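Local coordinates for protein L-Ala-D/L-Glu Epimerase (PDB 1JPD) that belongs to the enolase superfamily, combining an N-terminal domain of the mandelate racemase/muconate lactonizing enzyme type with a barrel-forming C-terminal domain, at residues Ala180-Arg185 against Pro209-Ala214; Leu223-Asp228 against Gly242-Val247. All coordinates share one frame; numbering follows the deposited sequence.

How the interactions relate
Both interactions belong to the C-terminal barrel domain, and their centres lie about 12 Å apart on the same side of the chain's centre. Strands 175-179, 203-205, 225-227 and 246-249 are consecutive parallel neighbours in the barrel sheet. Interaction 1 joins the loops that follow the first two, and interaction 2 pairs the last two edge to edge; along the chain, interaction 1 closes before interaction 2 opens. Asp213 connects them: its OD2 forms a salt bridge with Arg243 NH1 at 2.8 Å, and its OD1 lies 2.7 Å from Tyr244 OH in a probable hydrogen bond. The loop of 209-214 is thus tied to the residues leading into strand 246-249.

Interaction 1: Ala180-Arg185 against Pro209-Ala214; sequences ANESWR and PAQDDA
Two loops at the C-terminal ends of adjacent barrel strands meet where Glu182, after strand 175-179, lies against Pro209 and Ala210, after strand 203-205. Each loop makes a beta turn here. Ala180 to Ser183 form a type I' turn, whose Ala180 O accepts both Ser183 N (2.9 Å) and Ser183 OG (2.7 Å). Pro209 to Asp212 form a type I turn closed by Asp212 N on Pro209 O.

Glu182 carries the contact. Its CG stands anti to its own carbonyl carbon (chi1 -62°), and the chain beyond it is extended, with CG 3.8 Å from Pro209 CA. At the tip, OE2 accepts the backbone N-H of Ala210 at 2.7 Å. The bond is fairly straight (161° at the hydrogen) and meets OE2 nearly along its C-O axis. The same oxygen has Ala210 CB beside it, 3.6 Å away.

The ring of Pro209 touches the backbone of the first loop and its arginine. Its CG lies 3.7 Å from Glu182 O and 3.9 Å from Arg185 NH1, and the arginine side chain crosses the proline at about a right angle. Arg185 folds back on its own loop: NH1 donates to Trp184 O at 2.7 Å, from above that carbonyl's plane, while Glu182 O lies at the in-plane edge of the guanidinium.

Glu182 OE1 forms a salt bridge with Arg53. One carboxylate therefore grips an N-H at the start of the second turn and the guanidinium of Arg53, so that it probably helps join these loops to the N-terminal part of the chain.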
ATOM      1  N   ALA A 180       1.075   6.851 -12.894  1.00 34.89           N
ATOM      2  CA  ALA A 180       1.919   6.831 -14.083  1.00 37.68           C
ATOM      3  C   ALA A 180       3.040   5.813 -13.896  1.00 37.24           C
ATOM      4  O   ALA A 180       3.832   5.556 -14.807  1.00 33.09           O
ATOM      5  CB  ALA A 180       2.488   8.225 -14.352  1.00 40.27           C
ATOM      6  N   ASN A 181       3.105   5.259 -12.689  1.00 36.22           N
ATOM      7  CA  ASN A 181       4.069   4.221 -12.343  1.00 44.48           C
ATOM      8  C   ASN A 181       5.497   4.375 -12.918  1.00 44.47           C
ATOM      9  O   ASN A 181       6.010   3.472 -13.581  1.00 47.16           O
ATOM     10  CB  ASN A 181       3.474   2.874 -12.775  1.00 48.70           C
ATOM     11  CG  ASN A 181       4.183   1.686 -12.152  1.00 58.30           C
ATOM     12  OD1 ASN A 181       4.389   0.666 -12.819  1.00 57.72           O
ATOM     13  ND2 ASN A 181       4.548   1.801 -10.861  1.00 53.60           N
ATOM     14  N   GLU A 182       6.133   5.515 -12.666  1.00 41.98           N
ATOM     15  CA  GLU A 182       7.496   5.778 -13.136  1.00 36.81           C
ATOM     16  C   GLU A 182       7.733   5.745 -14.655  1.00 39.49           C
ATOM     17  O   GLU A 182       8.881   5.661 -15.096  1.00 42.79           O
ATOM     18  CB  GLU A 182       8.475   4.802 -12.466  1.00 34.74           C
ATOM     19  CG  GLU A 182       8.544   4.914 -10.961  1.00 36.84           C
ATOM     20  CD  GLU A 182       9.616   4.035 -10.345  1.00 40.50           C
ATOM     21  OE1 GLU A 182       9.488   2.794 -10.388  1.00 43.76           O
ATOM     22  OE2 GLU A 182      10.596   4.589  -9.810  1.00 45.13           O
ATOM     23  N   SER A 183       6.683   5.837 -15.462  1.00 39.48           N
ATOM     24  CA  SER A 183       6.873   5.774 -16.911  1.00 39.19           C
ATOM     25  C   SER A 183       6.956   7.126 -17.619  1.00 41.88           C
ATOM     26  O   SER A 183       7.304   7.185 -18.800  1.00 42.18           O
ATOM     27  CB  SER A 183       5.760   4.940 -17.550  1.00 35.14           C
ATOM     28  OG  SER A 183       4.504   5.577 -17.399  1.00 38.65           O
ATOM     29  N   TRP A 184       6.645   8.207 -16.909  1.00 41.28           N
ATOM     30  CA  TRP A 184       6.682   9.539 -17.514  1.00 42.36           C
ATOM     31  C   TRP A 184       8.067  10.165 -17.467  1.00 46.32           C
ATOM     32  O   TRP A 184       8.954   9.671 -16.777  1.00 49.46           O
ATOM     33  CB  TRP A 184       5.670  10.451 -16.820  1.00 39.41           C
ATOM     34  CG  TRP A 184       4.240  10.123 -17.155  1.00 42.52           C
ATOM     35  CD1 TRP A 184       3.774   8.996 -17.779  1.00 38.13           C
ATOM     36  CD2 TRP A 184       3.082  10.909 -16.837  1.00 43.67           C
ATOM     37  NE1 TRP A 184       2.402   9.031 -17.863  1.00 37.95           N
ATOM     38  CE2 TRP A 184       1.951  10.191 -17.292  1.00 41.74           C
ATOM     39  CE3 TRP A 184       2.890  12.146 -16.206  1.00 41.63           C
ATOM     40  CZ2 TRP A 184       0.650  10.670 -17.139  1.00 42.15           C
ATOM     41  CZ3 TRP A 184       1.593  12.621 -16.053  1.00 41.61           C
ATOM     42  CH2 TRP A 184       0.491  11.883 -16.517  1.00 42.14           C
ATOM     43  N   ARG A 185       8.256  11.256 -18.203  1.00 52.19           N
ATOM     44  CA  ARG A 185       9.551  11.926 -18.224  1.00 56.30           C
ATOM     45  C   ARG A 185       9.476  13.413 -17.887  1.00 54.46           C
ATOM     46  O   ARG A 185       8.394  14.010 -17.883  1.00 51.57           O
ATOM     47  CB  ARG A 185      10.222  11.722 -19.589  1.00 62.56           C
ATOM     48  CG  ARG A 185      10.628  10.270 -19.865  1.00 69.18           C
ATOM     49  CD  ARG A 185      11.740   9.784 -18.913  1.00 76.30           C
ATOM     50  NE  ARG A 185      12.057   8.369 -19.115  1.00 82.88           N
ATOM     51  CZ  ARG A 185      11.487   7.359 -18.455  1.00 84.55           C
ATOM     52  NH1 ARG A 185      10.568   7.593 -17.528  1.00 84.30           N
ATOM     53  NH2 ARG A 185      11.815   6.106 -18.746  1.00 84.12           N
ATOM     54  N   PRO A 209      10.817   8.171 -12.327  1.00 36.77           N
ATOM     55  CA  PRO A 209      11.568   7.123 -11.630  1.00 33.19           C
ATOM     56  C   PRO A 209      12.063   7.625 -10.278  1.00 35.04           C
ATOM     57  O   PRO A 209      12.496   8.768 -10.168  1.00 37.06           O
ATOM     58  CB  PRO A 209      12.718   6.838 -12.592  1.00 36.85           C
ATOM     59  CG  PRO A 209      12.099   7.081 -13.934  1.00 32.83           C
ATOM     60  CD  PRO A 209      11.337   8.361 -13.695  1.00 35.53           C
ATOM     61  N   ALA A 210      12.009   6.774  -9.257  1.00 30.83           N
ATOM     62  CA  ALA A 210      12.455   7.155  -7.921  1.00 31.90           C
ATOM     63  C   ALA A 210      13.887   7.678  -7.882  1.00 37.69           C
ATOM     64  O   ALA A 210      14.237   8.480  -7.016  1.00 40.86           O
ATOM     65  CB  ALA A 210      12.329   5.977  -6.969  1.00 25.65           C
ATOM     66  N   GLN A 211      14.718   7.224  -8.812  1.00 38.62           N
ATOM     67  CA  GLN A 211      16.105   7.649  -8.820  1.00 44.44           C
ATOM     68  C   GLN A 211      16.391   8.772  -9.810  1.00 46.11           C
ATOM     69  O   GLN A 211      17.541   9.014 -10.167  1.00 46.61           O
ATOM     70  CB  GLN A 211      17.027   6.452  -9.085  1.00 44.65           C
ATOM     71  CG  GLN A 211      16.967   5.873 -10.499  1.00 54.06           C
ATOM     72  CD  GLN A 211      15.766   4.959 -10.753  1.00 57.30           C
ATOM     73  OE1 GLN A 211      15.720   4.261 -11.768  1.00 59.85           O
ATOM     74  NE2 GLN A 211      14.798   4.961  -9.842  1.00 51.70           N
ATOM     75  N   ASP A 212      15.342   9.462 -10.244  1.00 47.76           N
ATOM     76  CA  ASP A 212      15.492  10.580 -11.172  1.00 48.05           C
ATOM     77  C   ASP A 212      14.202  11.393 -11.242  1.00 43.69           C
ATOM     78  O   ASP A 212      13.602  11.548 -12.306  1.00 43.16           O
ATOM     79  CB  ASP A 212      15.894  10.070 -12.561  1.00 53.62           C
ATOM     80  CG  ASP A 212      17.295  10.521 -12.965  1.00 59.83           C
ATOM     81  OD1 ASP A 212      17.952   9.824 -13.773  1.00 63.56           O
ATOM     82  OD2 ASP A 212      17.740  11.584 -12.481  1.00 60.55           O
ATOM     83  N   ASP A 213      13.796  11.921 -10.091  1.00 37.11           N
ATOM     84  CA  ASP A 213      12.571  12.704  -9.987  1.00 41.00           C
ATOM     85  C   ASP A 213      12.810  14.175  -9.612  1.00 44.10           C
ATOM     86  O   ASP A 213      11.923  14.841  -9.067  1.00 44.56           O
ATOM     87  CB  ASP A 213      11.626  12.054  -8.957  1.00 34.78           C
ATOM     88  CG  ASP A 213      12.200  12.055  -7.539  1.00 36.15           C
ATOM     89  OD1 ASP A 213      11.471  11.682  -6.590  1.00 38.70           O
ATOM     90  OD2 ASP A 213      13.381  12.424  -7.366  1.00 35.99           O
ATOM     91  N   ALA A 214      13.998  14.687  -9.912  1.00 43.17           N
ATOM     92  CA  ALA A 214      14.322  16.065  -9.577  1.00 40.38           C
ATOM     93  C   ALA A 214      13.436  17.066 -10.312  1.00 39.99           C
ATOM     94  O   ALA A 214      13.031  18.075  -9.735  1.00 42.58           O
ATOM     95  CB  ALA A 214      15.778  16.340  -9.873  1.00 35.15           C
TER

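Interaction 2: Leu223-Asp228 against Gly242-Val247; sequences LPICAD and GRYEMV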
ATOM      1  N   LEU A 223      -1.686  19.827  -9.549  1.00 44.26           N
ATOM      2  CA  LEU A 223      -2.491  18.884  -8.767  1.00 40.44           C
ATOM      3  C   LEU A 223      -1.534  18.201  -7.820  1.00 37.94           C
ATOM      4  O   LEU A 223      -0.322  18.202  -8.041  1.00 39.07           O
ATOM      5  CB  LEU A 223      -3.176  17.826  -9.644  1.00 39.53           C
ATOM      6  CG  LEU A 223      -2.351  16.673 -10.228  1.00 35.83           C
ATOM      7  CD1 LEU A 223      -3.291  15.640 -10.843  1.00 35.99           C
ATOM      8  CD2 LEU A 223      -1.381  17.201 -11.265  1.00 33.60           C
ATOM      9  N   PRO A 224      -2.057  17.621  -6.740  1.00 33.91           N
ATOM     10  CA  PRO A 224      -1.164  16.946  -5.798  1.00 32.81           C
ATOM     11  C   PRO A 224      -0.436  15.821  -6.529  1.00 39.95           C
ATOM     12  O   PRO A 224      -1.033  15.122  -7.362  1.00 39.73           O
ATOM     13  CB  PRO A 224      -2.123  16.409  -4.733  1.00 33.15           C
ATOM     14  CG  PRO A 224      -3.323  17.326  -4.833  1.00 28.02           C
ATOM     15  CD  PRO A 224      -3.463  17.508  -6.317  1.00 34.77           C
ATOM     16  N   ILE A 225       0.850  15.656  -6.237  1.00 38.93           N
ATOM     17  CA  ILE A 225       1.640  14.599  -6.856  1.00 35.85           C
ATOM     18  C   ILE A 225       2.141  13.696  -5.730  1.00 35.90           C
ATOM     19  O   ILE A 225       2.800  14.160  -4.798  1.00 37.41           O
ATOM     20  CB  ILE A 225       2.810  15.193  -7.693  1.00 33.27           C
ATOM     21  CG1 ILE A 225       2.234  16.041  -8.836  1.00 31.61           C
ATOM     22  CG2 ILE A 225       3.675  14.073  -8.265  1.00 33.76           C
ATOM     23  CD1 ILE A 225       3.249  16.493  -9.875  1.00 31.09           C
ATOM     24  N   CYS A 226       1.812  12.408  -5.813  1.00 38.38           N
ATOM     25  CA  CYS A 226       2.169  11.442  -4.762  1.00 40.44           C
ATOM     26  C   CYS A 226       3.411  10.583  -4.965  1.00 36.67           C
ATOM     27  O   CYS A 226       3.679  10.091  -6.061  1.00 35.93           O
ATOM     28  CB  CYS A 226       0.983  10.504  -4.495  1.00 39.64           C
ATOM     29  SG  CYS A 226       1.134   9.511  -2.989  1.00 41.89           S
ATOM     30  N   ALA A 227       4.152  10.392  -3.880  1.00 35.55           N
ATOM     31  CA  ALA A 227       5.356   9.573  -3.902  1.00 34.00           C
ATOM     32  C   ALA A 227       4.968   8.142  -3.561  1.00 37.23           C
ATOM     33  O   ALA A 227       4.205   7.905  -2.616  1.00 34.69           O
ATOM     34  CB  ALA A 227       6.368  10.092  -2.886  1.00 31.22           C
ATOM     35  N   ASP A 228       5.483   7.195  -4.343  1.00 38.10           N
ATOM     36  CA  ASP A 228       5.217   5.778  -4.124  1.00 39.79           C
ATOM     37  C   ASP A 228       6.555   5.071  -3.941  1.00 38.93           C
ATOM     38  O   ASP A 228       6.973   4.808  -2.817  1.00 35.43           O
ATOM     39  CB  ASP A 228       4.471   5.183  -5.319  1.00 43.92           C
ATOM     40  CG  ASP A 228       3.997   3.757  -5.064  1.00 43.07           C
ATOM     41  OD1 ASP A 228       4.233   3.232  -3.951  1.00 39.03           O
ATOM     42  OD2 ASP A 228       3.382   3.170  -5.985  1.00 45.09           O
ATOM     43  N   GLY A 242       9.223  19.187  -1.306  1.00 50.46           N
ATOM     44  CA  GLY A 242       9.482  20.027  -2.462  1.00 44.44           C
ATOM     45  C   GLY A 242       9.346  19.295  -3.782  1.00 47.81           C
ATOM     46  O   GLY A 242       9.497  19.885  -4.856  1.00 46.83           O
ATOM     47  N   ARG A 243       9.080  17.994  -3.711  1.00 46.48           N
ATOM     48  CA  ARG A 243       8.905  17.190  -4.916  1.00 44.52           C
ATOM     49  C   ARG A 243       7.537  16.524  -4.938  1.00 43.64           C
ATOM     50  O   ARG A 243       6.992  16.266  -6.010  1.00 44.05           O
ATOM     51  CB  ARG A 243      10.007  16.130  -5.032  1.00 41.36           C
ATOM     52  CG  ARG A 243      11.375  16.733  -5.247  1.00 40.94           C
ATOM     53  CD  ARG A 243      12.439  15.709  -5.583  1.00 44.46           C
ATOM     54  NE  ARG A 243      13.744  16.358  -5.682  1.00 46.65           N
ATOM     55  CZ  ARG A 243      14.880  15.741  -5.984  1.00 47.79           C
ATOM     56  NH1 ARG A 243      14.899  14.437  -6.227  1.00 46.34           N
ATOM     57  NH2 ARG A 243      16.006  16.438  -6.036  1.00 49.27           N
ATOM     58  N   TYR A 244       6.977  16.275  -3.756  1.00 36.30           N
ATOM     59  CA  TYR A 244       5.676  15.632  -3.643  1.00 36.57           C
ATOM     60  C   TYR A 244       4.757  16.264  -2.583  1.00 40.25           C
ATOM     61  O   TYR A 244       5.214  16.769  -1.555  1.00 39.34           O
ATOM     62  CB  TYR A 244       5.857  14.140  -3.314  1.00 37.87           C
ATOM     63  CG  TYR A 244       6.679  13.351  -4.314  1.00 34.72           C
ATOM     64  CD1 TYR A 244       8.068  13.285  -4.219  1.00 33.12           C
ATOM     65  CD2 TYR A 244       6.064  12.673  -5.356  1.00 35.76           C
ATOM     66  CE1 TYR A 244       8.824  12.558  -5.143  1.00 34.81           C
ATOM     67  CE2 TYR A 244       6.808  11.948  -6.283  1.00 37.12           C
ATOM     68  CZ  TYR A 244       8.184  11.892  -6.173  1.00 35.59           C
ATOM     69  OH  TYR A 244       8.904  11.170  -7.100  1.00 35.33           O
ATOM     70  N   GLU A 245       3.454  16.217  -2.835  1.00 36.15           N
ATOM     71  CA  GLU A 245       2.488  16.753  -1.895  1.00 38.79           C
ATOM     72  C   GLU A 245       1.950  15.625  -1.030  1.00 43.39           C
ATOM     73  O   GLU A 245       1.530  15.848   0.107  1.00 46.19           O
ATOM     74  CB  GLU A 245       1.324  17.418  -2.635  1.00 37.42           C
ATOM     75  CG  GLU A 245       1.637  18.800  -3.165  1.00 40.25           C
ATOM     76  CD  GLU A 245       2.469  18.784  -4.431  1.00 44.89           C
ATOM     77  OE1 GLU A 245       3.248  19.742  -4.629  1.00 47.34           O
ATOM     78  OE2 GLU A 245       2.335  17.832  -5.236  1.00 45.40           O
ATOM     79  N   MET A 246       1.987  14.407  -1.569  1.00 46.38           N
ATOM     80  CA  MET A 246       1.468  13.221  -0.876  1.00 44.71           C
ATOM     81  C   MET A 246       2.446  12.040  -0.885  1.00 43.59           C
ATOM     82  O   MET A 246       3.284  11.923  -1.781  1.00 41.42           O
ATOM     83  CB  MET A 246       0.154  12.798  -1.547  1.00 40.11           C
ATOM     84  CG  MET A 246      -0.582  11.635  -0.907  1.00 41.95           C
ATOM     85  SD  MET A 246      -2.044  11.215  -1.900  1.00 43.66           S
ATOM     86  CE  MET A 246      -3.048  12.705  -1.633  1.00 42.94           C
ATOM     87  N   VAL A 247       2.337  11.170   0.117  1.00 36.88           N
ATOM     88  CA  VAL A 247       3.184   9.985   0.196  1.00 35.47           C
ATOM     89  C   VAL A 247       2.282   8.763   0.257  1.00 34.94           C
ATOM     90  O   VAL A 247       1.254   8.783   0.929  1.00 38.92           O
ATOM     91  CB  VAL A 247       4.089   9.993   1.456  1.00 34.22           C
ATOM     92  CG1 VAL A 247       5.015  11.193   1.430  1.00 35.94           C
ATOM     93  CG2 VAL A 247       3.240  10.006   2.715  1.00 34.52           C
TER
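Cys226 and Ala227 run parallel to Met246 and Val247 as paired strands, with Ala227 N donating to Met246 O at 2.7 Å. Ile225 O takes Glu245 N at 2.9 Å and, more weakly, Met246 N. Cys226 CA adds a C-H...O contact to Met246 O.

A bend at chi2 (77°) sets the CD of Glu245; its OE2 accepts Ile225 N at 2.8 Å, and His221 ND1 is a second partner of that oxygen. The strands belong to a right-handed beta-alpha-beta unit of the enolase-superfamily barrel, strand 225-227, helix 237-240 and strand 246-249.

On one face of the sheet, Cys226 SG lies 3.4 Å from Met246 CG; both side chains also touch Met203 of the adjoining strand, consistent with the barrel interior. On the other face, Ala227 CB sits over the Tyr244 ring in a CH-pi contact, 3.6 Å from its centroid and 15° off the normal. Ile225 O lies at the edge of that ring, near its plane, and Ile225 CG2 meets CD2 of Tyr244 at 4.0 Å. The OH of Tyr244 reaches Asp213 of interaction 1, and Ile225 also packs on Cys193 of helix 189-198.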